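Local coordinates for protein histidine--tRNA ligase (Staphylococcus aureus, PDB 1QE0) that attaches L-histidine to tRNA(His) at the expense of ATP, releasing AMP and diphosphate, as a homodimeric class II aminoacyl-tRNA synthetase, at residues A[44-49]-A[72-77]; A[84-89]-A[291-296]; A[108-113]-A[124-129]; A[130-135]-A[287-292]; A[282-287]-A[304-309]. All coordinates share one frame; numbering follows the deposited sequence.

How the contacts relate
Contacts 3, 4 and 5 gather around one mixed, largely antiparallel sheet. Contact 3 pairs strands 102-111 and 123-132, contact 5 pairs 280-290 with 302-309, and contact 4 reaches across strand 302-309 by side chains and a water, without backbone pairing. Contacts 2, 4 and 5 are buried, 1 and 3 only partly so. Contacts 3 and 5 rest on backbone bonds, with a Met-Phe and a Cys-Phe meeting added. Contact 4 combines a tyrosine-glutamate bond with an arginine bound to a water. Contact 2, wholly apolar, packs helix 82-91 against helix 292-295 and shares Gly291 and Leu292 with contact 4. Contact 1, near the second subunit, is richest in hydroxyls and joins contact 2 through the Glu44-Arg87 salt bridge.

Contact 1 (A[44-49]-A[72-77])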
# COMPACT_ATOMS: atom_id res chain seq x y z
N GLU A 44 16.43 -8.11 -5.08
CA GLU A 44 16.85 -9.31 -4.40
C GLU A 44 18.11 -9.78 -5.11
O GLU A 44 18.49 -9.23 -6.16
CB GLU A 44 15.78 -10.38 -4.55
CG GLU A 44 14.52 -10.09 -3.81
CD GLU A 44 14.64 -10.32 -2.33
OE1 GLU A 44 15.64 -10.93 -1.85
OE2 GLU A 44 13.70 -9.91 -1.64
N SER A 45 18.78 -10.77 -4.51
CA SER A 45 19.96 -11.33 -5.12
C SER A 45 19.48 -11.92 -6.43
O SER A 45 18.48 -12.64 -6.46
CB SER A 45 20.55 -12.42 -4.25
OG SER A 45 21.40 -13.24 -5.04
N THR A 46 20.18 -11.63 -7.50
CA THR A 46 19.82 -12.16 -8.79
C THR A 46 19.58 -13.65 -8.67
O THR A 46 18.65 -14.19 -9.26
CB THR A 46 20.94 -11.92 -9.81
OG1 THR A 46 21.17 -10.50 -9.92
CG2 THR A 46 20.54 -12.47 -11.17
N ASP A 47 20.38 -14.30 -7.84
CA ASP A 47 20.28 -15.73 -7.63
C ASP A 47 18.95 -16.26 -7.10
O ASP A 47 18.75 -17.47 -7.06
CB ASP A 47 21.46 -16.20 -6.76
CG ASP A 47 22.81 -16.10 -7.49
OD1 ASP A 47 23.55 -17.11 -7.50
OD2 ASP A 47 23.15 -15.03 -8.05
N LEU A 48 18.03 -15.38 -6.72
CA LEU A 48 16.73 -15.84 -6.23
C LEU A 48 15.83 -16.04 -7.43
O LEU A 48 15.09 -17.03 -7.54
CB LEU A 48 16.10 -14.80 -5.30
CG LEU A 48 14.71 -15.04 -4.73
CD1 LEU A 48 14.69 -16.20 -3.80
CD2 LEU A 48 14.31 -13.83 -4.00
N PHE A 49 15.91 -15.09 -8.35
CA PHE A 49 15.11 -15.12 -9.56
C PHE A 49 15.78 -15.96 -10.65
O PHE A 49 15.19 -16.22 -11.71
CB PHE A 49 14.88 -13.68 -10.02
CG PHE A 49 14.28 -12.82 -8.96
CD1 PHE A 49 12.98 -13.05 -8.52
CD2 PHE A 49 15.03 -11.81 -8.37
CE1 PHE A 49 12.43 -12.29 -7.49
CE2 PHE A 49 14.48 -11.04 -7.34
CZ PHE A 49 13.18 -11.28 -6.89
N ASP A 72 29.67 -5.10 -6.78
CA ASP A 72 29.83 -6.04 -7.89
C ASP A 72 28.91 -7.25 -7.77
O ASP A 72 28.79 -8.06 -8.70
CB ASP A 72 31.30 -6.48 -8.04
CG ASP A 72 31.65 -6.92 -9.46
OD1 ASP A 72 32.86 -7.03 -9.77
OD2 ASP A 72 30.73 -7.15 -10.29
N ARG A 73 28.23 -7.35 -6.63
CA ARG A 73 27.30 -8.43 -6.36
C ARG A 73 26.15 -8.27 -7.34
O ARG A 73 25.77 -7.14 -7.68
CB ARG A 73 26.75 -8.32 -4.93
CG ARG A 73 27.81 -8.10 -3.91
CD ARG A 73 27.72 -9.09 -2.80
NE ARG A 73 26.89 -8.67 -1.68
CZ ARG A 73 26.95 -9.21 -0.47
NH1 ARG A 73 26.19 -8.81 0.52
NH2 ARG A 73 27.80 -10.17 -0.24
N SER A 74 25.60 -9.37 -7.83
CA SER A 74 24.52 -9.21 -8.76
C SER A 74 23.20 -9.15 -8.02
O SER A 74 22.88 -10.03 -7.22
CB SER A 74 24.51 -10.32 -9.78
OG SER A 74 23.70 -9.93 -10.88
N ILE A 75 22.47 -8.05 -8.25
CA ILE A 75 21.16 -7.86 -7.64
C ILE A 75 20.14 -7.74 -8.78
O ILE A 75 20.51 -7.53 -9.94
CB ILE A 75 21.07 -6.59 -6.74
CG1 ILE A 75 21.35 -5.33 -7.56
CG2 ILE A 75 22.00 -6.72 -5.54
CD1 ILE A 75 21.61 -4.12 -6.72
N THR A 76 18.86 -7.83 -8.45
CA THR A 76 17.86 -7.74 -9.47
C THR A 76 16.56 -7.17 -8.99
O THR A 76 16.10 -7.46 -7.89
CB THR A 76 17.67 -9.09 -10.11
OG1 THR A 76 18.77 -9.30 -11.00
CG2 THR A 76 16.34 -9.21 -10.84
N LEU A 77 16.04 -6.24 -9.76
CA LEU A 77 14.77 -5.64 -9.43
C LEU A 77 13.80 -6.81 -9.58
O LEU A 77 13.79 -7.47 -10.63
CB LEU A 77 14.46 -4.51 -10.41
CG LEU A 77 14.80 -3.06 -10.02
CD1 LEU A 77 16.11 -2.97 -9.31
CD2 LEU A 77 14.80 -2.16 -11.25
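The Phe49 ring meets Thr76 obliquely, with Phe49 CD2 3.8 Å from Thr76 CG2, while Leu48 CD2 from its own segment lies over one ring face, displaced toward the rim. Thr76 suits this spot because its two branches serve different neighbours: the methyl, anti to the backbone N, goes to the ring, and OG1 donates to its own neighbour Ile75 O and bonds Thr66 on the next strand. The backbones pair as short antiparallel strands. Glu44 and Thr76 form a hydrogen-bonded pair, Glu44 N to Thr76 O at 2.9 Å and Thr76 N to Glu44 O at 2.7 Å. As residues 46-49 turn away into a weakly bonded helix, Thr46 N still reaches Ser74 O at 3.2 Å, coming from above the carbonyl plane. Thr46 OG1 and Ser74 OG share a hydrogen bond of 2.8 Å. Ser45, at the N-cap, receives a weak bond on OG from Asp47 N. The carboxylate of Glu44 turns to Arg87 in a salt bridge, near Pro5 of the second subunit. One more backbone bond and the Thr46-Ser74 hydroxyl pair carry the link past the last strand pair, binding the helix start to the residue that leads into the middle strand, 75-77.

Contact 2 (A[84-89]-A[291-296])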
# COMPACT_ATOMS: atom_id res chain seq x y z
N ALA A 84 10.36 -13.76 -3.34
CA ALA A 84 10.80 -12.93 -2.21
C ALA A 84 10.00 -13.26 -0.95
O ALA A 84 10.55 -13.28 0.14
CB ALA A 84 10.70 -11.50 -2.53
N VAL A 85 8.71 -13.54 -1.08
CA VAL A 85 7.98 -13.93 0.12
C VAL A 85 8.60 -15.25 0.59
O VAL A 85 8.85 -15.43 1.77
CB VAL A 85 6.45 -14.08 -0.13
CG1 VAL A 85 5.78 -14.74 1.08
CG2 VAL A 85 5.82 -12.73 -0.32
N VAL A 86 8.94 -16.14 -0.34
CA VAL A 86 9.56 -17.41 0.03
C VAL A 86 10.97 -17.20 0.60
O VAL A 86 11.36 -17.82 1.59
CB VAL A 86 9.58 -18.40 -1.17
CG1 VAL A 86 10.53 -19.55 -0.94
CG2 VAL A 86 8.16 -18.89 -1.41
N ARG A 87 11.73 -16.30 -0.01
CA ARG A 87 13.09 -16.03 0.47
C ARG A 87 13.03 -15.46 1.90
O ARG A 87 13.90 -15.74 2.72
CB ARG A 87 13.81 -15.08 -0.49
CG ARG A 87 15.27 -14.93 -0.18
CD ARG A 87 15.60 -13.52 0.21
NE ARG A 87 15.03 -13.13 1.49
CZ ARG A 87 14.44 -11.95 1.71
NH1 ARG A 87 14.34 -11.07 0.72
NH2 ARG A 87 13.95 -11.65 2.90
N SER A 88 11.99 -14.69 2.20
CA SER A 88 11.85 -14.13 3.54
C SER A 88 11.37 -15.20 4.53
O SER A 88 11.79 -15.21 5.69
CB SER A 88 10.87 -12.98 3.54
OG SER A 88 10.81 -12.42 4.85
N TYR A 89 10.43 -16.02 4.07
CA TYR A 89 9.86 -17.11 4.86
C TYR A 89 10.99 -18.04 5.28
O TYR A 89 11.09 -18.44 6.44
CB TYR A 89 8.81 -17.85 4.00
CG TYR A 89 8.28 -19.14 4.57
CD1 TYR A 89 7.00 -19.20 5.10
CD2 TYR A 89 9.04 -20.30 4.54
CE1 TYR A 89 6.50 -20.38 5.60
CE2 TYR A 89 8.53 -21.51 5.05
CZ TYR A 89 7.27 -21.53 5.57
OH TYR A 89 6.77 -22.69 6.11
N GLY A 291 7.06 -27.81 -3.96
CA GLY A 291 8.37 -27.94 -4.56
C GLY A 291 9.03 -26.58 -4.74
O GLY A 291 10.23 -26.51 -4.97
N LEU A 292 8.24 -25.50 -4.64
CA LEU A 292 8.74 -24.15 -4.80
C LEU A 292 9.76 -23.82 -3.71
O LEU A 292 10.91 -23.47 -4.01
CB LEU A 292 7.55 -23.18 -4.74
CG LEU A 292 7.77 -21.66 -4.72
CD1 LEU A 292 8.64 -21.21 -5.89
CD2 LEU A 292 6.43 -20.98 -4.77
N LEU A 293 9.37 -24.02 -2.46
CA LEU A 293 10.23 -23.72 -1.32
C LEU A 293 11.62 -24.38 -1.37
O LEU A 293 12.62 -23.77 -1.01
CB LEU A 293 9.50 -24.11 -0.03
CG LEU A 293 8.46 -23.22 0.66
CD1 LEU A 293 9.15 -22.23 1.60
CD2 LEU A 293 7.59 -22.52 -0.35
N GLU A 294 11.67 -25.61 -1.86
CA GLU A 294 12.90 -26.39 -1.95
C GLU A 294 13.83 -25.88 -3.04
O GLU A 294 15.04 -26.00 -2.94
CB GLU A 294 12.54 -27.85 -2.18
CG GLU A 294 11.09 -28.14 -1.86
CD GLU A 294 10.82 -29.60 -1.69
OE1 GLU A 294 10.31 -30.26 -2.62
OE2 GLU A 294 11.15 -30.10 -0.61
N LEU A 295 13.27 -25.31 -4.10
CA LEU A 295 14.11 -24.75 -5.14
C LEU A 295 14.75 -23.49 -4.53
O LEU A 295 15.83 -23.09 -4.94
CB LEU A 295 13.28 -24.38 -6.37
CG LEU A 295 12.51 -25.53 -7.02
CD1 LEU A 295 11.87 -25.06 -8.27
CD2 LEU A 295 13.41 -26.67 -7.33
N LEU A 296 14.09 -22.86 -3.57
CA LEU A 296 14.69 -21.70 -2.91
C LEU A 296 15.53 -22.06 -1.66
O LEU A 296 15.87 -21.18 -0.87
CB LEU A 296 13.59 -20.70 -2.55
CG LEU A 296 13.08 -19.84 -3.71
CD1 LEU A 296 14.05 -19.94 -4.84
CD2 LEU A 296 11.72 -20.26 -4.19
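Val86 of helix 82-91 faces three leucines of residues 291-296, and the whole meeting is apolar. Its branches divide the work. Val86 CG1, anti to the backbone N (chi1 165°), comes to Leu296 CD2 at 3.5 Å and to Leu296 CB at 3.6 Å, the two side chains crossing at about a right angle. Val86 CG2 turns the other way, to Leu293 CD2 at 3.8 Å and more distantly to Leu292 CD2 at 4.3 Å. A beta-branched residue fits well here, since its two methyls can fill two directions from a single point on the helix.

The second kind of packing is aliphatic against aromatic. Leu293 CD1 approaches the Tyr89 ring obliquely, 3.5 Å from Tyr89 CD2, so that Leu293 spends one methyl on the ring and the other on Val86. Val86 and Tyr89, three residues apart, lie along one side of their helix, and Leu293 and Leu296 repeat that spacing opposite them.

Polar groups belong to the flanks. Arg87 forms a salt bridge with Asp10 of the second subunit, and Ser88 OG also bonds that Asp10.

This is packing of helix 82-91 against the short helix 292-295 and the residue that follows it, within the class II synthetase catalytic domain: the short helix, in the connection between strands 280-290 and 302-309, lies against helix 82-91, whose polar side meets the dimer partner.

Contact 3 (A[108-113]-A[124-129]); sequences GPMFRY and FNQFGV
Arg112 crosses the outer end of the Phe124 ring at about a right angle. From CB, 3.7 Å from Phe124 CE1, the chain runs extended through CG and CD past Phe124 CZ. NE then lies at the ring edge, near its plane, 3.2 Å from CZ. The guanidinium presents one face to that same CZ, its plane 63° from that of the ring, and NH1 ends 3.6 Å from Phe124 CE2. NH2 passes Gln126 NE2 without bonding, both being donors, and Gln126 OE1 instead accepts from Gly81 N. A long arginine suits the place because its methylenes can run past the ring's rim while the charged end carries on; NE makes a weak bond to Pro79 O.

Met110 CB sits over a ring face of Phe124 as a CH-pi contact, 3.7 Å from the centroid, and its CG meets Gln126 CG at 3.3 Å. Met110 and Phe124 also pair through two backbone bonds, Phe124 N to Met110 O being 3.0 Å. Pro109 faces Asn125 as a non-hydrogen-bonded pair, where the missing N-H costs this partner nothing.

Strands 102-111 and 123-132 form the antiparallel hairpin known as motif 2 of class II synthetases, which in this family lines the catalytic site.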
# COMPACT_ATOMS: atom_id res chain seq x y z
N GLY A 108 3.01 -4.02 -4.17
CA GLY A 108 4.04 -3.05 -4.48
C GLY A 108 4.46 -3.18 -5.92
O GLY A 108 3.95 -4.02 -6.64
N PRO A 109 5.35 -2.32 -6.40
CA PRO A 109 5.81 -2.38 -7.79
C PRO A 109 6.73 -3.54 -8.09
O PRO A 109 7.65 -3.82 -7.31
CB PRO A 109 6.56 -1.07 -7.95
CG PRO A 109 7.07 -0.82 -6.58
CD PRO A 109 5.84 -1.10 -5.76
N MET A 110 6.54 -4.11 -9.27
CA MET A 110 7.32 -5.23 -9.78
C MET A 110 8.02 -4.69 -11.03
O MET A 110 7.55 -3.70 -11.60
CB MET A 110 6.40 -6.40 -10.14
CG MET A 110 5.61 -6.92 -9.00
SD MET A 110 6.68 -7.53 -7.70
CE MET A 110 5.68 -7.24 -6.26
N PHE A 111 9.10 -5.33 -11.49
CA PHE A 111 9.84 -4.85 -12.66
C PHE A 111 10.20 -5.88 -13.72
O PHE A 111 11.16 -6.63 -13.56
CB PHE A 111 11.13 -4.19 -12.19
CG PHE A 111 10.91 -3.14 -11.16
CD1 PHE A 111 10.88 -1.79 -11.53
CD2 PHE A 111 10.67 -3.49 -9.83
CE1 PHE A 111 10.60 -0.82 -10.59
CE2 PHE A 111 10.39 -2.52 -8.87
CZ PHE A 111 10.35 -1.19 -9.25
N ARG A 112 9.46 -5.92 -14.81
CA ARG A 112 9.78 -6.86 -15.88
C ARG A 112 10.12 -5.97 -17.05
O ARG A 112 9.38 -5.04 -17.36
CB ARG A 112 8.61 -7.80 -16.15
CG ARG A 112 8.27 -8.66 -14.92
CD ARG A 112 7.03 -9.54 -15.09
NE ARG A 112 6.64 -10.14 -13.80
CZ ARG A 112 5.41 -10.55 -13.48
NH1 ARG A 112 4.41 -10.45 -14.35
NH2 ARG A 112 5.16 -10.98 -12.25
N TYR A 113 11.33 -6.14 -17.58
CA TYR A 113 11.80 -5.34 -18.71
C TYR A 113 11.05 -5.54 -20.04
O TYR A 113 10.87 -4.52 -20.75
CB TYR A 113 13.29 -5.56 -18.94
CG TYR A 113 13.81 -4.68 -20.03
CD1 TYR A 113 14.10 -3.35 -19.77
CD2 TYR A 113 13.95 -5.14 -21.32
CE1 TYR A 113 14.50 -2.50 -20.77
CE2 TYR A 113 14.35 -4.30 -22.34
CZ TYR A 113 14.63 -2.98 -22.05
OH TYR A 113 15.06 -2.12 -23.04
N PHE A 124 5.23 -2.23 -12.83
CA PHE A 124 3.82 -2.44 -12.63
C PHE A 124 3.59 -2.75 -11.16
O PHE A 124 4.54 -3.09 -10.46
CB PHE A 124 3.31 -3.54 -13.56
CG PHE A 124 4.11 -4.81 -13.50
CD1 PHE A 124 5.39 -4.86 -14.02
CD2 PHE A 124 3.58 -5.96 -12.92
CE1 PHE A 124 6.14 -6.03 -13.97
CE2 PHE A 124 4.31 -7.14 -12.86
CZ PHE A 124 5.60 -7.17 -13.39
N ASN A 125 2.37 -2.59 -10.68
CA ASN A 125 2.09 -2.84 -9.28
C ASN A 125 1.23 -4.05 -9.00
O ASN A 125 0.00 -3.95 -9.07
CB ASN A 125 1.40 -1.63 -8.66
CG ASN A 125 2.36 -0.67 -7.96
OD1 ASN A 125 3.44 -0.35 -8.46
ND2 ASN A 125 1.94 -0.20 -6.81
N GLN A 126 1.85 -5.16 -8.60
CA GLN A 126 1.08 -6.36 -8.30
C GLN A 126 0.84 -6.56 -6.80
O GLN A 126 1.65 -6.16 -5.94
CB GLN A 126 1.68 -7.63 -8.94
CG GLN A 126 2.80 -8.33 -8.17
CD GLN A 126 3.19 -9.71 -8.75
OE1 GLN A 126 3.88 -10.51 -8.09
NE2 GLN A 126 2.74 -10.00 -9.98
N PHE A 127 -0.33 -7.11 -6.50
CA PHE A 127 -0.78 -7.40 -5.14
C PHE A 127 -0.91 -8.92 -5.12
O PHE A 127 -1.22 -9.51 -6.14
CB PHE A 127 -2.15 -6.75 -4.91
CG PHE A 127 -2.82 -7.15 -3.62
CD1 PHE A 127 -2.73 -6.33 -2.48
CD2 PHE A 127 -3.55 -8.33 -3.53
CE1 PHE A 127 -3.35 -6.69 -1.29
CE2 PHE A 127 -4.18 -8.70 -2.33
CZ PHE A 127 -4.08 -7.88 -1.22
N GLY A 128 -0.65 -9.56 -3.98
CA GLY A 128 -0.78 -11.02 -3.91
C GLY A 128 -0.83 -11.60 -2.49
O GLY A 128 -0.52 -10.89 -1.51
N VAL A 129 -1.31 -12.84 -2.36
CA VAL A 129 -1.34 -13.51 -1.06
C VAL A 129 -0.68 -14.86 -1.20
O VAL A 129 -0.62 -15.42 -2.28
CB VAL A 129 -2.74 -13.73 -0.48
CG1 VAL A 129 -3.60 -12.58 -0.79
CG2 VAL A 129 -3.32 -15.08 -0.93

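Contact 4 (A[130-135]-A[287-292])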
# COMPACT_ATOMS: atom_id res chain seq x y z
N GLU A 130 -0.19 -15.39 -0.08
CA GLU A 130 0.46 -16.69 -0.04
C GLU A 130 0.11 -17.32 1.28
O GLU A 130 0.29 -16.69 2.32
CB GLU A 130 1.98 -16.56 -0.03
CG GLU A 130 2.61 -15.95 -1.23
CD GLU A 130 2.54 -16.87 -2.40
OE1 GLU A 130 2.53 -16.35 -3.55
OE2 GLU A 130 2.49 -18.10 -2.17
N ALA A 131 -0.46 -18.51 1.24
CA ALA A 131 -0.77 -19.23 2.45
C ALA A 131 0.20 -20.42 2.36
O ALA A 131 0.13 -21.19 1.41
CB ALA A 131 -2.21 -19.68 2.43
N ILE A 132 1.17 -20.52 3.26
CA ILE A 132 2.12 -21.64 3.23
C ILE A 132 2.06 -22.51 4.52
O ILE A 132 1.88 -22.01 5.63
CB ILE A 132 3.56 -21.14 3.02
CG1 ILE A 132 3.59 -20.05 1.96
CG2 ILE A 132 4.48 -22.25 2.54
CD1 ILE A 132 4.84 -19.14 2.07
N GLY A 133 2.16 -23.82 4.35
CA GLY A 133 2.13 -24.71 5.47
C GLY A 133 0.82 -25.36 5.86
O GLY A 133 0.61 -25.64 7.03
N ALA A 134 -0.08 -25.63 4.91
CA ALA A 134 -1.34 -26.28 5.27
C ALA A 134 -2.11 -26.78 4.07
O ALA A 134 -3.15 -26.20 3.74
CB ALA A 134 -2.20 -25.34 6.07
N GLU A 135 -1.65 -27.85 3.43
CA GLU A 135 -2.37 -28.37 2.27
C GLU A 135 -3.74 -28.83 2.74
O GLU A 135 -3.84 -29.81 3.45
CB GLU A 135 -1.64 -29.55 1.65
CG GLU A 135 -2.30 -30.06 0.39
CD GLU A 135 -1.36 -30.93 -0.38
OE1 GLU A 135 -1.27 -32.12 0.00
OE2 GLU A 135 -0.69 -30.42 -1.32
N GLY A 287 -2.71 -20.58 -7.64
CA GLY A 287 -2.90 -22.01 -7.34
C GLY A 287 -1.94 -22.57 -6.29
O GLY A 287 -1.10 -21.81 -5.77
N ARG A 288 -2.03 -23.87 -5.98
CA ARG A 288 -1.14 -24.51 -4.97
C ARG A 288 0.19 -24.88 -5.58
O ARG A 288 0.33 -25.00 -6.79
CB ARG A 288 -1.71 -25.82 -4.42
CG ARG A 288 -2.99 -25.72 -3.64
CD ARG A 288 -3.15 -26.87 -2.65
NE ARG A 288 -2.17 -26.74 -1.58
CZ ARG A 288 -2.39 -26.12 -0.42
NH1 ARG A 288 -3.56 -25.60 -0.12
NH2 ARG A 288 -1.37 -25.86 0.36
N TYR A 289 1.15 -25.19 -4.71
CA TYR A 289 2.45 -25.60 -5.16
C TYR A 289 3.14 -26.50 -4.13
O TYR A 289 2.82 -26.43 -2.94
CB TYR A 289 3.31 -24.37 -5.47
CG TYR A 289 3.33 -23.28 -4.40
CD1 TYR A 289 4.21 -23.32 -3.33
CD2 TYR A 289 2.44 -22.21 -4.46
CE1 TYR A 289 4.21 -22.33 -2.35
CE2 TYR A 289 2.43 -21.22 -3.50
CZ TYR A 289 3.31 -21.28 -2.45
OH TYR A 289 3.27 -20.30 -1.49
N ASN A 290 3.91 -27.47 -4.59
CA ASN A 290 4.72 -28.27 -3.67
C ASN A 290 6.04 -28.55 -4.36
O ASN A 290 6.13 -29.41 -5.22
CB ASN A 290 4.08 -29.57 -3.19
CG ASN A 290 4.88 -30.22 -2.02
OD1 ASN A 290 4.38 -30.39 -0.91
ND2 ASN A 290 6.16 -30.54 -2.28
N GLY A 291 7.06 -27.81 -3.96
CA GLY A 291 8.37 -27.94 -4.56
C GLY A 291 9.03 -26.58 -4.74
O GLY A 291 10.23 -26.51 -4.97
N LEU A 292 8.24 -25.50 -4.64
CA LEU A 292 8.74 -24.15 -4.80
C LEU A 292 9.76 -23.82 -3.71
O LEU A 292 10.91 -23.47 -4.01
CB LEU A 292 7.55 -23.18 -4.74
CG LEU A 292 7.77 -21.66 -4.72
CD1 LEU A 292 8.64 -21.21 -5.89
CD2 LEU A 292 6.43 -20.98 -4.77
O HOH W 1 -1.79 -23.93 2.43
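Tyr289 and Glu130 make the close part of this contact, Arg288 and Glu135 the loose one. Tyr289 OH donates to Glu130 OE2; the modelled 2.4 Å is too short to take literally at this resolution. The carboxylate oxygen lies at the ring edge, near its plane. Glu130 reaches it by bending at chi2 (-71°), and Ile132 CG1 packs on the hydroxyl at 3.5 Å. Leu292 CD2 rests over a face of the Tyr289 ring, toward its rim. Tyrosine fits by offering a flat apolar body to the leucine and a donor to a buried acid.

On the looser side, where Glu135 is exposed, the buried Arg288 lays one guanidinium face over Glu135 CA, 3.3 Å from NH2. Glu135 OE2 stands 4.0 Å from Arg288 NE, well out of the guanidinium plane, a long, purely electrostatic salt bridge. A water in that plane accepts from NH2 at 2.9 Å and gives weak bonds to Ala131 O and Ala134 O. NH1 has a firmer partner in Asp140.

Strand 302-309 runs between the two strands, bonding Ala131 through Ile304 and pairing on its other side with strand 280-290, while helix 82-91 packs on Glu130 and Ile132 and Tyr234 of helix 231-245 touches Arg288 and Glu135.

Contact 5 (A[282-287]-A[304-309])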
# COMPACT_ATOMS: atom_id res chain seq x y z
N THR A 282 -8.08 -11.70 -18.02
CA THR A 282 -7.81 -12.42 -16.81
C THR A 282 -7.50 -11.33 -15.82
O THR A 282 -6.59 -10.53 -16.03
CB THR A 282 -6.58 -13.26 -16.96
OG1 THR A 282 -6.65 -13.94 -18.21
CG2 THR A 282 -6.48 -14.25 -15.84
N LEU A 283 -8.30 -11.25 -14.78
CA LEU A 283 -8.10 -10.25 -13.76
C LEU A 283 -7.03 -10.71 -12.73
O LEU A 283 -6.11 -9.95 -12.36
CB LEU A 283 -9.45 -10.01 -13.08
CG LEU A 283 -10.19 -8.70 -13.34
CD1 LEU A 283 -9.86 -8.19 -14.69
CD2 LEU A 283 -11.66 -8.92 -13.17
N CYS A 284 -7.14 -11.97 -12.32
CA CYS A 284 -6.27 -12.58 -11.32
C CYS A 284 -6.00 -14.05 -11.62
O CYS A 284 -6.75 -14.68 -12.35
CB CYS A 284 -6.97 -12.48 -9.98
SG CYS A 284 -6.20 -13.43 -8.71
N GLY A 285 -4.97 -14.60 -11.00
CA GLY A 285 -4.61 -16.00 -11.20
C GLY A 285 -3.70 -16.58 -10.12
O GLY A 285 -2.98 -15.84 -9.43
N GLY A 286 -3.72 -17.91 -9.96
CA GLY A 286 -2.89 -18.54 -8.95
C GLY A 286 -3.17 -20.02 -8.76
O GLY A 286 -3.78 -20.64 -9.61
N GLY A 287 -2.71 -20.58 -7.64
CA GLY A 287 -2.90 -22.01 -7.34
C GLY A 287 -1.94 -22.57 -6.29
O GLY A 287 -1.10 -21.81 -5.77
N ILE A 304 -0.36 -22.13 -1.35
CA ILE A 304 -1.24 -21.64 -2.40
C ILE A 304 -1.19 -20.14 -2.34
O ILE A 304 -1.04 -19.55 -1.26
CB ILE A 304 -2.73 -22.10 -2.16
CG1 ILE A 304 -3.65 -21.64 -3.31
CG2 ILE A 304 -3.25 -21.58 -0.84
CD1 ILE A 304 -5.07 -22.01 -3.11
N GLY A 305 -1.33 -19.51 -3.49
CA GLY A 305 -1.34 -18.07 -3.54
C GLY A 305 -1.86 -17.62 -4.88
O GLY A 305 -2.21 -18.46 -5.72
N PHE A 306 -1.91 -16.32 -5.07
CA PHE A 306 -2.36 -15.74 -6.31
C PHE A 306 -1.73 -14.38 -6.37
O PHE A 306 -1.07 -13.97 -5.41
CB PHE A 306 -3.89 -15.66 -6.37
CG PHE A 306 -4.54 -14.78 -5.31
CD1 PHE A 306 -4.64 -13.41 -5.49
CD2 PHE A 306 -5.15 -15.32 -4.22
CE1 PHE A 306 -5.34 -12.63 -4.59
CE2 PHE A 306 -5.85 -14.55 -3.31
CZ PHE A 306 -5.95 -13.21 -3.50
N ALA A 307 -1.86 -13.70 -7.51
CA ALA A 307 -1.32 -12.35 -7.71
C ALA A 307 -2.34 -11.66 -8.54
O ALA A 307 -2.99 -12.28 -9.35
CB ALA A 307 -0.02 -12.38 -8.42
N LEU A 308 -2.32 -10.35 -8.49
CA LEU A 308 -3.33 -9.56 -9.15
C LEU A 308 -2.69 -8.22 -9.39
O LEU A 308 -1.79 -7.82 -8.65
CB LEU A 308 -4.47 -9.48 -8.13
CG LEU A 308 -5.49 -8.41 -7.77
CD1 LEU A 308 -6.27 -9.00 -6.64
CD2 LEU A 308 -4.89 -7.10 -7.31
N SER A 309 -3.08 -7.55 -10.47
CA SER A 309 -2.53 -6.24 -10.84
C SER A 309 -3.51 -5.16 -10.48
O SER A 309 -4.68 -5.25 -10.87
CB SER A 309 -2.28 -6.19 -12.34
OG SER A 309 -2.10 -4.86 -12.79
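The glycine run Gly285 to Gly287, which opens a sequence element characteristic of histidyl-tRNA synthetases, pairs here with Gly305 to Ala307 on the strand of class II motif 3. Ala307 N bonds Gly285 O at 3.1 Å, with a weak return bond from Gly285 N to Ala307 O. Gly287 and Gly305 exchange a second pair of bonds, of which Gly287 N to Gly305 O measures 2.9 Å. Between these rungs Gly286 and Phe306 bring their CA atoms to 3.9 Å, an approach that leaves no room for a CB on Gly286, which would run into Gly305 O and Phe306 CA.

On the face that carries Cys284, Phe306 and Leu308, the sulfur provides the closest cross-strand contact between side chains. Cys284 SG, anti to its backbone N, stands obliquely beside the Phe306 ring, 4.5 Å from its centroid and 3.6 Å from Phe306 CD1. Cysteine is small and polarisable, suiting a place beside the ring, Val147 and Tyr151 of helix 137-153. On the far edge Leu283 and Cys284 both face Leu269, a classic beta bulge.

Chemically, backbone bonds carry the pairing, Gly286 lets the strands close up, and the sulfur-aromatic contact joins them on the sheet face where Cys284 and Leu308 touch helix 137-153.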